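Xaa-Pro dipeptidase (Pyrococcus horikoshii, PDB 1WY2) probably splits dipeptides that carry proline at the C-terminal position behind a nonpolar residue, as a metal-dependent prolidase of the M24B peptidase family. Local coordinates at residues A[5-11]-A[32-36]; A[122-128]-A[291-297]. Residue numbers count along the deposited sequence, not the author numbering.

Interaction 1 (A[5-11]-A[32-36]); sequences NEKVKKI and YYISG
The capped N-terminus of helix 6-17 packs against the C-terminal turn of the next helix, 28-35, closest in backbone at Lys7 and Ile34 (CA atoms 6.1 Å apart). Asn5 (chi1 p) is the N-cap: its OD1 accepts from Val8 N at 2.9 Å, and its ND2 bonds Ile34 O weakly at 3.1 Å. Helical bonding follows, Lys9 N to Asn5 O at 3.1 Å. Lys7, m then extended, brings its CE-NZ end over one face of the Tyr33 ring (chi1 t), CE 3.8 Å (CH-pi) and NZ 3.6 Å (cation-pi) from the centroid; NZ also donates to Tyr33 O at 2.8 Å. Beside these contacts, Val8 CG2 packs 3.7 Å from Ile34 CG2 and Ile11 CD1 3.6 Å from Ile34 CD1. Gly36, first past the helix at phi 88°, fits because a CB would jam against Ser35 O. Both helices lie on one side of the N-terminal domain's mixed sheet, Val8 and Ile11 touching Ile47 and Ile34 touching Ile45 of strand 44-48; Met124 of helix 118-125 borders Lys7 and Tyr33.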
loop_
_atom_site.group_PDB
_atom_site.type_symbol
_atom_site.label_atom_id
_atom_site.label_comp_id
_atom_site.label_asym_id
_atom_site.label_seq_id
_atom_site.Cartn_x
_atom_site.Cartn_y
_atom_site.Cartn_z
ATOM N N ASN A 5 -12.238 0.126 26.328
ATOM C CA ASN A 5 -13.302 -0.432 25.501
ATOM C C ASN A 5 -13.262 -1.959 25.453
ATOM O O ASN A 5 -12.296 -2.582 25.902
ATOM C CB ASN A 5 -13.276 0.179 24.085
ATOM C CG ASN A 5 -12.018 -0.165 23.305
ATOM O OD1 ASN A 5 -11.693 -1.332 23.121
ATOM N ND2 ASN A 5 -11.315 0.860 22.824
ATOM N N GLU A 6 -14.319 -2.567 24.922
ATOM C CA GLU A 6 -14.380 -4.021 24.893
ATOM C C GLU A 6 -13.333 -4.719 24.035
ATOM O O GLU A 6 -12.987 -5.865 24.309
ATOM C CB GLU A 6 -15.784 -4.498 24.503
ATOM C CG GLU A 6 -16.283 -4.061 23.152
ATOM C CD GLU A 6 -17.657 -4.637 22.860
ATOM O OE1 GLU A 6 -18.578 -4.408 23.674
ATOM O OE2 GLU A 6 -17.813 -5.322 21.827
ATOM N N LYS A 7 -12.824 -4.042 23.008
ATOM C CA LYS A 7 -11.805 -4.654 22.160
ATOM C C LYS A 7 -10.508 -4.762 22.953
ATOM O O LYS A 7 -9.816 -5.780 22.899
ATOM C CB LYS A 7 -11.599 -3.822 20.893
ATOM C CG LYS A 7 -12.820 -3.824 19.990
ATOM C CD LYS A 7 -12.708 -2.801 18.877
ATOM C CE LYS A 7 -13.939 -2.845 17.981
ATOM N NZ LYS A 7 -13.875 -1.817 16.907
ATOM N N VAL A 8 -10.190 -3.708 23.697
ATOM C CA VAL A 8 -8.994 -3.698 24.534
ATOM C C VAL A 8 -9.132 -4.786 25.601
ATOM O O VAL A 8 -8.182 -5.513 25.896
ATOM C CB VAL A 8 -8.812 -2.318 25.226
ATOM C CG1 VAL A 8 -7.714 -2.394 26.279
ATOM C CG2 VAL A 8 -8.469 -1.260 24.185
ATOM N N LYS A 9 -10.325 -4.911 26.175
ATOM C CA LYS A 9 -10.541 -5.919 27.204
ATOM C C LYS A 9 -10.422 -7.340 26.675
ATOM O O LYS A 9 -9.970 -8.235 27.387
ATOM C CB LYS A 9 -11.893 -5.695 27.879
ATOM C CG LYS A 9 -11.848 -4.541 28.865
ATOM C CD LYS A 9 -13.229 -4.076 29.279
ATOM C CE LYS A 9 -13.113 -2.967 30.315
ATOM N NZ LYS A 9 -14.358 -2.169 30.414
ATOM N N LYS A 10 -10.817 -7.555 25.425
ATOM C CA LYS A 10 -10.699 -8.884 24.840
ATOM C C LYS A 10 -9.228 -9.230 24.687
ATOM O O LYS A 10 -8.828 -10.385 24.847
ATOM C CB LYS A 10 -11.403 -8.944 23.486
ATOM C CG LYS A 10 -12.917 -9.015 23.619
ATOM C CD LYS A 10 -13.596 -9.222 22.284
ATOM C CE LYS A 10 -15.101 -9.376 22.462
ATOM N NZ LYS A 10 -15.778 -9.650 21.163
ATOM N N ILE A 11 -8.415 -8.224 24.386
ATOM C CA ILE A 11 -6.984 -8.446 24.247
ATOM C C ILE A 11 -6.388 -8.720 25.627
ATOM O O ILE A 11 -5.525 -9.583 25.775
ATOM C CB ILE A 11 -6.300 -7.230 23.592
ATOM C CG1 ILE A 11 -6.723 -7.155 22.119
ATOM C CG2 ILE A 11 -4.778 -7.351 23.702
ATOM C CD1 ILE A 11 -6.329 -5.876 21.411
ATOM N N TYR A 32 -6.667 1.454 14.088
ATOM C CA TYR A 32 -7.960 2.092 13.869
ATOM C C TYR A 32 -9.073 1.276 14.513
ATOM O O TYR A 32 -9.964 1.818 15.174
ATOM C CB TYR A 32 -8.253 2.228 12.371
ATOM C CG TYR A 32 -9.639 2.772 12.108
ATOM C CD1 TYR A 32 -9.938 4.110 12.360
ATOM C CD2 TYR A 32 -10.673 1.933 11.688
ATOM C CE1 TYR A 32 -11.231 4.599 12.207
ATOM C CE2 TYR A 32 -11.976 2.415 11.533
ATOM C CZ TYR A 32 -12.245 3.748 11.798
ATOM O OH TYR A 32 -13.532 4.231 11.673
ATOM N N TYR A 33 -9.019 -0.036 14.314
ATOM C CA TYR A 33 -10.035 -0.926 14.857
ATOM C C TYR A 33 -10.176 -0.776 16.366
ATOM O O TYR A 33 -11.282 -0.714 16.896
ATOM C CB TYR A 33 -9.686 -2.380 14.538
ATOM C CG TYR A 33 -10.773 -3.367 14.907
ATOM C CD1 TYR A 33 -11.956 -3.439 14.171
ATOM C CD2 TYR A 33 -10.612 -4.241 15.982
ATOM C CE1 TYR A 33 -12.953 -4.362 14.494
ATOM C CE2 TYR A 33 -11.601 -5.166 16.315
ATOM C CZ TYR A 33 -12.767 -5.221 15.568
ATOM O OH TYR A 33 -13.748 -6.129 15.896
ATOM N N ILE A 34 -9.042 -0.702 17.051
ATOM C CA ILE A 34 -9.031 -0.605 18.505
ATOM C C ILE A 34 -9.203 0.797 19.099
ATOM O O ILE A 34 -9.910 0.958 20.093
ATOM C CB ILE A 34 -7.728 -1.228 19.056
ATOM C CG1 ILE A 34 -7.655 -2.699 18.639
ATOM C CG2 ILE A 34 -7.674 -1.109 20.575
ATOM C CD1 ILE A 34 -6.309 -3.344 18.906
ATOM N N SER A 35 -8.583 1.805 18.490
ATOM C CA SER A 35 -8.652 3.169 19.026
ATOM C C SER A 35 -9.521 4.154 18.253
ATOM O O SER A 35 -9.974 5.158 18.811
ATOM C CB SER A 35 -7.244 3.756 19.125
ATOM O OG SER A 35 -6.762 4.109 17.838
ATOM N N GLY A 36 -9.748 3.878 16.973
ATOM C CA GLY A 36 -10.544 4.783 16.161
ATOM C C GLY A 36 -9.673 5.858 15.530
ATOM O O GLY A 36 -10.153 6.695 14.762
#

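Interaction 2 (A[122-128]-A[291-297]); sequences RDMRIIK and LEVHEWP. With CAC (cacodylate ion), chain C.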
loop_
_atom_site.group_PDB
_atom_site.type_symbol
_atom_site.label_atom_id
_atom_site.label_comp_id
_atom_site.label_asym_id
_atom_site.label_seq_id
_atom_site.Cartn_x
_atom_site.Cartn_y
_atom_site.Cartn_z
ATOM N N ARG A 122 -7.884 -11.630 15.133
ATOM C CA ARG A 122 -8.703 -12.332 14.149
ATOM C C ARG A 122 -10.106 -12.609 14.683
ATOM O O ARG A 122 -11.102 -12.323 14.025
ATOM C CB ARG A 122 -8.050 -13.665 13.770
ATOM C CG ARG A 122 -8.921 -14.567 12.900
ATOM C CD ARG A 122 -8.425 -16.002 12.973
ATOM N NE ARG A 122 -8.524 -16.517 14.336
ATOM C CZ ARG A 122 -8.020 -17.680 14.739
ATOM N NH1 ARG A 122 -7.372 -18.457 13.881
ATOM N NH2 ARG A 122 -8.171 -18.068 15.999
ATOM N N ASP A 123 -10.182 -13.178 15.880
ATOM C CA ASP A 123 -11.473 -13.505 16.465
ATOM C C ASP A 123 -12.413 -12.305 16.535
ATOM O O ASP A 123 -13.626 -12.460 16.410
ATOM C CB ASP A 123 -11.284 -14.130 17.853
ATOM C CG ASP A 123 -10.765 -15.563 17.784
ATOM O OD1 ASP A 123 -10.578 -16.085 16.662
ATOM O OD2 ASP A 123 -10.541 -16.172 18.851
ATOM N N MET A 124 -11.857 -11.113 16.731
ATOM C CA MET A 124 -12.676 -9.908 16.784
ATOM C C MET A 124 -13.059 -9.408 15.393
ATOM O O MET A 124 -14.241 -9.247 15.089
ATOM C CB MET A 124 -11.946 -8.784 17.524
ATOM C CG MET A 124 -11.751 -9.026 19.012
ATOM S SD MET A 124 -11.154 -7.535 19.843
ATOM C CE MET A 124 -9.458 -7.482 19.246
ATOM N N ARG A 125 -12.062 -9.183 14.542
ATOM C CA ARG A 125 -12.315 -8.650 13.206
ATOM C C ARG A 125 -13.060 -9.555 12.226
ATOM O O ARG A 125 -13.734 -9.061 11.325
ATOM C CB ARG A 125 -10.997 -8.187 12.573
ATOM C CG ARG A 125 -10.475 -6.861 13.141
ATOM C CD ARG A 125 -9.118 -6.485 12.552
ATOM N NE ARG A 125 -9.163 -6.385 11.096
ATOM C CZ ARG A 125 -8.088 -6.378 10.315
ATOM N NH1 ARG A 125 -6.874 -6.460 10.846
ATOM N NH2 ARG A 125 -8.227 -6.311 8.997
ATOM N N ILE A 126 -12.953 -10.866 12.413
ATOM C CA ILE A 126 -13.599 -11.825 11.518
ATOM C C ILE A 126 -15.131 -11.800 11.569
ATOM O O ILE A 126 -15.795 -12.241 10.632
ATOM C CB ILE A 126 -13.085 -13.259 11.797
ATOM C CG1 ILE A 126 -13.343 -14.151 10.577
ATOM C CG2 ILE A 126 -13.747 -13.818 13.049
ATOM C CD1 ILE A 126 -12.621 -15.491 10.627
ATOM N N ILE A 127 -15.685 -11.290 12.666
ATOM C CA ILE A 127 -17.134 -11.178 12.816
ATOM C C ILE A 127 -17.480 -9.694 12.759
ATOM O O ILE A 127 -17.079 -8.924 13.631
ATOM C CB ILE A 127 -17.614 -11.750 14.167
ATOM C CG1 ILE A 127 -17.165 -13.208 14.309
ATOM C CG2 ILE A 127 -19.138 -11.627 14.270
ATOM C CD1 ILE A 127 -17.637 -14.130 13.197
ATOM N N LYS A 128 -18.215 -9.290 11.726
ATOM C CA LYS A 128 -18.589 -7.890 11.565
ATOM C C LYS A 128 -19.854 -7.525 12.338
ATOM O O LYS A 128 -20.796 -8.317 12.425
ATOM C CB LYS A 128 -18.796 -7.553 10.078
ATOM C CG LYS A 128 -17.521 -7.205 9.306
ATOM C CD LYS A 128 -16.544 -8.369 9.246
ATOM C CE LYS A 128 -15.294 -7.999 8.451
ATOM N NZ LYS A 128 -14.231 -9.057 8.544
ATOM N N LEU A 291 -11.547 -4.220 7.130
ATOM C CA LEU A 291 -10.665 -3.059 7.168
ATOM C C LEU A 291 -9.574 -3.223 6.107
ATOM O O LEU A 291 -8.934 -2.252 5.706
ATOM C CB LEU A 291 -10.043 -2.901 8.555
ATOM C CG LEU A 291 -11.012 -2.417 9.634
ATOM C CD1 LEU A 291 -10.325 -2.496 10.990
ATOM C CD2 LEU A 291 -11.458 -0.987 9.330
ATOM N N GLU A 292 -9.360 -4.464 5.676
ATOM C CA GLU A 292 -8.389 -4.773 4.626
ATOM C C GLU A 292 -9.132 -5.549 3.541
ATOM O O GLU A 292 -10.096 -6.253 3.834
ATOM C CB GLU A 292 -7.234 -5.608 5.186
ATOM C CG GLU A 292 -6.316 -4.808 6.101
ATOM C CD GLU A 292 -5.314 -5.672 6.835
ATOM O OE1 GLU A 292 -5.737 -6.435 7.722
ATOM O OE2 GLU A 292 -4.106 -5.588 6.528
ATOM N N VAL A 293 -8.706 -5.420 2.289
ATOM C CA VAL A 293 -9.398 -6.128 1.220
ATOM C C VAL A 293 -9.157 -7.635 1.308
ATOM O O VAL A 293 -10.000 -8.425 0.892
ATOM C CB VAL A 293 -8.993 -5.588 -0.176
ATOM C CG1 VAL A 293 -7.622 -6.080 -0.555
ATOM C CG2 VAL A 293 -10.036 -6.002 -1.209
ATOM N N HIS A 294 -8.006 -8.026 1.856
ATOM C CA HIS A 294 -7.672 -9.435 2.050
ATOM C C HIS A 294 -7.488 -9.707 3.541
ATOM O O HIS A 294 -6.495 -9.280 4.133
ATOM C CB HIS A 294 -6.363 -9.810 1.345
ATOM C CG HIS A 294 -6.447 -9.803 -0.146
ATOM N ND1 HIS A 294 -5.770 -8.889 -0.923
ATOM C CD2 HIS A 294 -7.117 -10.606 -1.006
ATOM C CE1 HIS A 294 -6.017 -9.131 -2.198
ATOM N NE2 HIS A 294 -6.833 -10.166 -2.275
ATOM N N GLU A 295 -8.446 -10.398 4.150
ATOM C CA GLU A 295 -8.345 -10.737 5.566
ATOM C C GLU A 295 -9.002 -12.083 5.866
ATOM O O GLU A 295 -9.358 -12.818 4.948
ATOM C CB GLU A 295 -8.922 -9.619 6.456
ATOM C CG GLU A 295 -10.354 -9.180 6.184
ATOM C CD GLU A 295 -10.780 -8.036 7.106
ATOM O OE1 GLU A 295 -11.682 -8.238 7.948
ATOM O OE2 GLU A 295 -10.202 -6.936 6.999
ATOM N N TRP A 296 -9.140 -12.414 7.144
ATOM C CA TRP A 296 -9.721 -13.696 7.541
ATOM C C TRP A 296 -11.199 -13.837 7.182
ATOM O O TRP A 296 -11.966 -12.887 7.287
ATOM C CB TRP A 296 -9.571 -13.892 9.051
ATOM C CG TRP A 296 -8.205 -13.604 9.596
ATOM C CD1 TRP A 296 -7.131 -14.450 9.629
ATOM C CD2 TRP A 296 -7.784 -12.395 10.241
ATOM N NE1 TRP A 296 -6.071 -13.842 10.264
ATOM C CE2 TRP A 296 -6.447 -12.582 10.650
ATOM C CE3 TRP A 296 -8.413 -11.172 10.516
ATOM C CZ2 TRP A 296 -5.722 -11.591 11.322
ATOM C CZ3 TRP A 296 -7.691 -10.184 11.184
ATOM C CH2 TRP A 296 -6.360 -10.403 11.580
ATOM N N PRO A 297 -11.616 -15.035 6.749
ATOM C CA PRO A 297 -10.754 -16.206 6.592
ATOM C C PRO A 297 -10.386 -16.380 5.128
ATOM O O PRO A 297 -10.976 -15.748 4.249
ATOM C CB PRO A 297 -11.643 -17.341 7.071
ATOM C CG PRO A 297 -12.974 -16.941 6.492
ATOM C CD PRO A 297 -13.035 -15.440 6.789
HETATM AS AS CAC C . -8.664 -9.355 -5.471
HETATM O O1 CAC C . -10.208 -9.889 -5.712
HETATM O O2 CAC C . -7.845 -10.600 -4.796
HETATM C C1 CAC C . -7.822 -8.950 -7.092
HETATM C C2 CAC C . -8.602 -7.957 -4.225
HETATM O O HOH W 1 -11.627 -5.973 9.545
HETATM O O HOH W 2 -15.072 -11.865 8.006
#
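Arg125 and Trp296 give up the most surface in this contact between the end of helix 118-125 and the loop that leads from strand 286-288 to strand 297-299. The long arginine reaches out of the helix so that its planar guanidinium can serve two acids at its edge: NH2 lies 2.8 Å from Glu292 OE1 and 2.9 Å from Glu295 OE2. Over one face of the guanidinium comes the rim of the Trp296 indole, with CZ3 3.8 Å from Arg125 NH1. A flat, broad side chain suits this place, for its five-membered ring also receives Arg122 CG, 3.5 Å from the centroid in a CH-pi contact. Ile126 continues the apolar side, its CD1 packing 3.8 Å from Trp296 CB and 3.9 Å from CD of Pro297, which follows a cis peptide bond. Glu295 is shared: Lys128 NZ approaches its OE1 to 2.7 Å and also donates to Arg125 O, while OE2 accepts from Glu292 N. Water 1 joins Arg125 NE, Leu291 N and Glu295 OE1. Two bases and two acids thus form one salt-bridge network, whose charges offset one another where the N-terminal and catalytic parts of the chain meet.

Overall arrangement
Interaction 1 lies inside the N-terminal domain, whereas interaction 2 joins that domain to the M24 metallopeptidase part. Their centres are 14 Å apart, and they touch through Tyr33 and Lys7: Tyr33 OH is 3.3 Å from Met124 O, a probable hydrogen bond, Tyr33 CB packs 3.6 Å from Leu291 CD1, and Lys7 CA is 3.8 Å from Met124 SD. The Tyr33 ring that carries Lys7 therefore also borders the interdomain contact. Interaction 1 lies away from the metal site, but in interaction 2 the Glu295 side chain comes within about 7 Å of that of the metal ligand His287 and about 10 Å of a bound zinc ion.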